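Local coordinates for protein 5'-tyrosyl-DNA phosphodiesterase (PDB 4FVA) that belongs to the endonuclease/exonuclease/phosphatase family, with a DNase I-like fold, and binds a magnesium ion, at residues A[19-24]-A[34-39]. Residues are numbered along the deposited sequence; the frame is centred on the assembly and turned at random.
Sequences WNIDGL and KAVAHI. With MG (magnesium ion), chain F.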
loop_
_atom_site.group_PDB
_atom_site.type_symbol
_atom_site.label_atom_id
_atom_site.label_comp_id
_atom_site.label_asym_id
_atom_site.label_seq_id
_atom_site.Cartn_x
_atom_site.Cartn_y
_atom_site.Cartn_z
ATOM N N TRP A 19 1.878 -1.131 3.264
ATOM C CA TRP A 19 1.834 -2.007 4.431
ATOM C C TRP A 19 0.493 -1.967 5.139
ATOM O O TRP A 19 0.029 -0.901 5.562
ATOM C CB TRP A 19 2.929 -1.592 5.419
ATOM C CG TRP A 19 3.422 -2.676 6.326
ATOM C CD1 TRP A 19 2.935 -3.963 6.444
ATOM C CD2 TRP A 19 4.519 -2.578 7.246
ATOM N NE1 TRP A 19 3.667 -4.655 7.375
ATOM C CE2 TRP A 19 4.649 -3.836 7.878
ATOM C CE3 TRP A 19 5.411 -1.552 7.588
ATOM C CZ2 TRP A 19 5.645 -4.098 8.830
ATOM C CZ3 TRP A 19 6.397 -1.808 8.538
ATOM C CH2 TRP A 19 6.503 -3.078 9.150
ATOM N N ASN A 20 -0.128 -3.135 5.264
ATOM C CA ASN A 20 -1.278 -3.269 6.142
ATOM C C ASN A 20 -0.709 -3.508 7.524
ATOM O O ASN A 20 -0.085 -4.549 7.763
ATOM C CB ASN A 20 -2.183 -4.416 5.685
ATOM C CG ASN A 20 -3.336 -4.665 6.637
ATOM O OD1 ASN A 20 -3.198 -4.485 7.848
ATOM N ND2 ASN A 20 -4.485 -5.069 6.092
ATOM N N ILE A 21 -0.893 -2.541 8.421
ATOM C CA ILE A 21 -0.210 -2.607 9.715
ATOM C C ILE A 21 -1.033 -3.266 10.839
ATOM O O ILE A 21 -0.636 -3.263 12.015
ATOM C CB ILE A 21 0.342 -1.234 10.148
ATOM C CG1 ILE A 21 -0.777 -0.227 10.384
ATOM C CG2 ILE A 21 1.393 -0.714 9.096
ATOM C CD1 ILE A 21 -0.283 1.127 10.848
ATOM N N ASP A 22 -2.168 -3.851 10.468
ATOM C CA ASP A 22 -2.902 -4.687 11.416
ATOM C C ASP A 22 -3.236 -3.904 12.680
ATOM O O ASP A 22 -3.080 -4.413 13.794
ATOM C CB ASP A 22 -2.051 -5.913 11.760
ATOM C CG ASP A 22 -2.853 -7.059 12.364
ATOM O OD1 ASP A 22 -4.096 -7.020 12.304
ATOM O OD2 ASP A 22 -2.221 -8.008 12.890
ATOM N N GLY A 23 -3.712 -2.674 12.506
ATOM C CA GLY A 23 -4.139 -1.869 13.644
ATOM C C GLY A 23 -5.350 -2.431 14.381
ATOM O O GLY A 23 -5.609 -2.073 15.539
ATOM N N LEU A 24 -6.106 -3.308 13.723
ATOM C CA LEU A 24 -7.290 -3.888 14.369
ATOM C C LEU A 24 -6.921 -4.930 15.409
ATOM O O LEU A 24 -7.769 -5.359 16.203
ATOM C CB LEU A 24 -8.225 -4.515 13.334
ATOM C CG LEU A 24 -8.939 -3.549 12.402
ATOM C CD1 LEU A 24 -9.787 -4.338 11.402
ATOM C CD2 LEU A 24 -9.802 -2.572 13.237
ATOM N N LYS A 34 5.441 1.254 17.103
ATOM C CA LYS A 34 6.810 1.746 17.234
ATOM C C LYS A 34 7.735 0.995 16.284
ATOM O O LYS A 34 8.616 1.590 15.679
ATOM C CB LYS A 34 7.321 1.602 18.672
ATOM C CG LYS A 34 6.680 2.560 19.669
ATOM C CD LYS A 34 7.226 2.298 21.083
ATOM C CE LYS A 34 6.641 3.277 22.101
ATOM N NZ LYS A 34 7.077 2.987 23.503
ATOM N N ALA A 35 7.557 -0.322 16.177
ATOM C CA ALA A 35 8.360 -1.124 15.246
ATOM C C ALA A 35 8.088 -0.722 13.797
ATOM O O ALA A 35 9.013 -0.648 12.971
ATOM C CB ALA A 35 8.118 -2.623 15.455
ATOM N N VAL A 36 6.815 -0.490 13.477
ATOM C CA VAL A 36 6.476 -0.020 12.141
ATOM C C VAL A 36 7.220 1.288 11.831
ATOM O O VAL A 36 7.862 1.411 10.796
ATOM C CB VAL A 36 4.950 0.192 11.961
ATOM C CG1 VAL A 36 4.670 0.952 10.657
ATOM C CG2 VAL A 36 4.208 -1.163 11.954
ATOM N N ALA A 37 7.139 2.260 12.729
ATOM C CA ALA A 37 7.801 3.535 12.481
ATOM C C ALA A 37 9.311 3.337 12.364
ATOM O O ALA A 37 9.965 3.971 11.535
ATOM C CB ALA A 37 7.455 4.550 13.564
ATOM N N HIS A 38 9.850 2.446 13.187
ATOM C CA HIS A 38 11.267 2.115 13.144
ATOM C C HIS A 38 11.697 1.585 11.776
ATOM O O HIS A 38 12.703 2.031 11.200
ATOM C CB HIS A 38 11.585 1.083 14.226
ATOM C CG HIS A 38 13.046 0.866 14.447
ATOM N ND1 HIS A 38 13.785 -0.041 13.714
ATOM C CD2 HIS A 38 13.908 1.431 15.326
ATOM C CE1 HIS A 38 15.039 -0.015 14.129
ATOM N NE2 HIS A 38 15.138 0.867 15.108
ATOM N N ILE A 39 10.926 0.639 11.251
ATOM C CA ILE A 39 11.243 0.020 9.970
ATOM C C ILE A 39 11.140 1.029 8.821
ATOM O O ILE A 39 11.988 1.054 7.922
ATOM C CB ILE A 39 10.350 -1.233 9.721
ATOM C CG1 ILE A 39 10.872 -2.408 10.558
ATOM C CG2 ILE A 39 10.341 -1.602 8.243
ATOM C CD1 ILE A 39 9.819 -3.435 10.929
HETATM MG MG MG F . -5.914 -7.131 10.794
HETATM O O HOH W 1 -3.993 -7.014 9.197
HETATM O O HOH W 2 -7.358 -8.106 12.661
#
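W19 and I21 meet V36 and I39 where the end of strand 13-20 and the residue after it pack against helix 29-43, the first strand and the helix of a beta-alpha-beta unit completed by strand 47-53 in this DNase I-like fold. The tight part is entirely apolar and centres on buried V36, whose two methyls both touch the indole and CG2 of I21. CG2 of V36 lies over one face of the indole, offset toward its rim, with CG2 of I21 over that same face, while CG1 of V36 is 3.9 Å from W19 CZ3. The two methyls CG2 of I21 and CG1 of V36 are 4.0 Å apart. I39, partly exposed at the far end of the indole, marks the solvent side and comes in differently: its CD1 sits near the ring plane at the edge, 3.8 Å from W19 CH2. With CG anti to the backbone N (chi1 -154°), W19 sends its six-membered ring to the helix, and NE1 hydrogen-bonds to the carbonyl oxygen of H247.

Beyond I21 the loop carries D22 to the magnesium ion, while the carbonyl oxygen of D22 is held by NH2 of R32 on the same helix. D22 N donates to N20 OD1 (2.9 Å), an Asx turn that fixes the backbone at D22. N20 OD1 also meets a magnesium-bound water at 3.0 Å. E52 also binds the magnesium ion, and D22 OD1 reaches it at 2.4 Å.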